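Local coordinates for protein DMATS type aromatic prenyltransferase (Streptomyces coelicolor, PDB 6ZS0) that probably transfers a dimethylallyl group to C5 of the tryptophan indole ring, as a bacterial aromatic prenyltransferase with an ABBA-barrel fold, at residues S303-H306 and R307-A310. Numbering follows the deposited sequence.
Sequences SVLH and RALA
Ser303 to Ala310 form a little over two turns of alpha-helix, in which the amides of Arg307, Ala308 and Leu309 hydrogen-bond to the carbonyls of Ser303, Val304 and Leu305; the bond from Ala308 N to Val304 O is the shortest at 2.8 Å, and that from Ala310 N to His306 O is weak at 3.5 Å. At the flank facing helix 6-20, where Val304 and Arg307 both touch Val20, Arg307 folds back along the helix toward its N-terminal end. Its CG leaves on the side away from the carbonyl carbon (chi1 -66°), and a bend at chi3 (-105°) brings the guanidinium over Val304. One guanidinium face lies against Val304 CA, which stands 4.1 Å above the plane over its centre. Val304 CG2 meets the NH2 end of the group, 3.4 Å from Arg307 NH2, a methyl-to-guanidinium packing contact. Ser303 OG lies 3.8 Å from Arg307 NH2 and is hydrogen-bonded to Asp301 OD1, just before the helix. His306 likewise turns back, its ND1 hydrogen-bonded to the backbone O of Ala302. On the inner side Leu305 and Leu309 pack one turn apart, CD1 of Leu305 touching CD1 of Leu309 at 4.2 Å, while Ala308 CB lies beside Leu305 CD1 at 4.5 Å. The result is an amphipathic helix whose apolar side packs on strands 338-344 and 64-70, the last and first of the closed antiparallel barrel, and against helices 284-297 and 6-20, part of the helical layer that surrounds the strands in the ABBA prenyltransferase fold.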
ATOM      1  N   SER A 303     -13.659  15.888   3.693  1.00 31.65           N
ATOM      2  CA  SER A 303     -14.982  15.267   3.971  1.00 31.11           C
ATOM      3  C   SER A 303     -15.075  13.861   3.343  1.00 28.64           C
ATOM      4  O   SER A 303     -15.696  12.985   3.956  1.00 27.84           O
ATOM      5  CB  SER A 303     -16.125  16.171   3.528  1.00 33.18           C
ATOM      6  OG  SER A 303     -16.166  16.279   2.121  1.00 35.05           O
ATOM      7  N   VAL A 304     -14.456  13.622   2.186  1.00 27.48           N
ATOM      8  CA  VAL A 304     -14.493  12.275   1.548  1.00 26.05           C
ATOM      9  C   VAL A 304     -13.800  11.274   2.481  1.00 24.28           C
ATOM     10  O   VAL A 304     -14.310  10.173   2.628  1.00 23.96           O
ATOM     11  CB  VAL A 304     -13.885  12.265   0.130  1.00 26.48           C
ATOM     12  CG1 VAL A 304     -13.573  10.864  -0.365  1.00 26.06           C
ATOM     13  CG2 VAL A 304     -14.792  12.951  -0.876  1.00 27.30           C
ATOM     14  N   LEU A 305     -12.698  11.651   3.124  1.00 23.53           N
ATOM     15  CA  LEU A 305     -11.977  10.707   4.020  1.00 22.48           C
ATOM     16  C   LEU A 305     -12.841  10.383   5.243  1.00 22.68           C
ATOM     17  O   LEU A 305     -12.814   9.229   5.674  1.00 21.64           O
ATOM     18  CB  LEU A 305     -10.625  11.283   4.421  1.00 22.55           C
ATOM     19  CG  LEU A 305      -9.765  10.362   5.291  1.00 22.47           C
ATOM     20  CD1 LEU A 305      -9.359   9.074   4.562  1.00 21.92           C
ATOM     21  CD2 LEU A 305      -8.526  11.098   5.764  1.00 23.06           C
ATOM     22  N   HIS A 306     -13.617  11.346   5.755  1.00 22.81           N
ATOM     23  CA  HIS A 306     -14.573  11.084   6.872  1.00 24.21           C
ATOM     24  C   HIS A 306     -15.625  10.060   6.433  1.00 23.68           C
ATOM     25  O   HIS A 306     -15.910   9.131   7.207  1.00 23.96           O
ATOM     26  CB  HIS A 306     -15.232  12.376   7.371  1.00 25.33           C
ATOM     27  CG  HIS A 306     -14.293  13.287   8.070  1.00 27.39           C
ATOM     28  ND1 HIS A 306     -13.236  13.880   7.429  1.00 27.83           N
ATOM     29  CD2 HIS A 306     -14.256  13.728   9.345  1.00 29.18           C
ATOM     30  CE1 HIS A 306     -12.573  14.632   8.273  1.00 28.59           C
ATOM     31  NE2 HIS A 306     -13.191  14.575   9.455  1.00 30.21           N
ATOM     32  N   ARG A 307     -16.163  10.195   5.227  1.00 24.18           N
ATOM     33  CA  ARG A 307     -17.144   9.225   4.688  1.00 25.26           C
ATOM     34  C   ARG A 307     -16.461   7.872   4.452  1.00 23.66           C
ATOM     35  O   ARG A 307     -17.125   6.847   4.659  1.00 23.68           O
ATOM     36  CB  ARG A 307     -17.777   9.747   3.402  1.00 27.87           C
ATOM     37  CG  ARG A 307     -18.637  10.979   3.642  1.00 30.94           C
ATOM     38  CD  ARG A 307     -19.455  11.370   2.428  1.00 34.42           C
ATOM     39  NE  ARG A 307     -18.894  12.545   1.771  1.00 38.46           N
ATOM     40  CZ  ARG A 307     -18.499  12.614   0.497  1.00 40.87           C
ATOM     41  NH1 ARG A 307     -18.594  11.562  -0.316  1.00 42.37           N
ATOM     42  NH2 ARG A 307     -18.013  13.755   0.040  1.00 42.59           N
ATOM     43  N   ALA A 308     -15.191   7.881   4.032  1.00 22.41           N
ATOM     44  CA  ALA A 308     -14.432   6.640   3.743  1.00 21.92           C
ATOM     45  C   ALA A 308     -14.337   5.804   5.019  1.00 22.07           C
ATOM     46  O   ALA A 308     -14.552   4.607   4.955  1.00 22.01           O
ATOM     47  CB  ALA A 308     -13.077   6.986   3.196  1.00 21.51           C
ATOM     48  N   LEU A 309     -13.993   6.404   6.151  1.00 22.25           N
ATOM     49  CA  LEU A 309     -13.907   5.637   7.408  1.00 23.94           C
ATOM     50  C   LEU A 309     -15.258   4.995   7.745  1.00 23.84           C
ATOM     51  O   LEU A 309     -15.262   3.815   8.069  1.00 24.04           O
ATOM     52  CB  LEU A 309     -13.349   6.496   8.544  1.00 25.00           C
ATOM     53  CG  LEU A 309     -11.872   6.238   8.787  1.00 26.93           C
ATOM     54  CD1 LEU A 309     -11.076   6.627   7.549  1.00 27.27           C
ATOM     55  CD2 LEU A 309     -11.372   6.974  10.023  1.00 27.71           C
ATOM     56  N   ALA A 310     -16.373   5.707   7.617  1.00 24.01           N
ATOM     57  CA  ALA A 310     -17.710   5.142   7.924  1.00 24.90           C
ATOM     58  C   ALA A 310     -18.046   4.008   6.941  1.00 25.61           C
ATOM     59  O   ALA A 310     -18.697   3.049   7.366  1.00 27.77           O
ATOM     60  CB  ALA A 310     -18.739   6.252   7.937  1.00 25.00           C
TER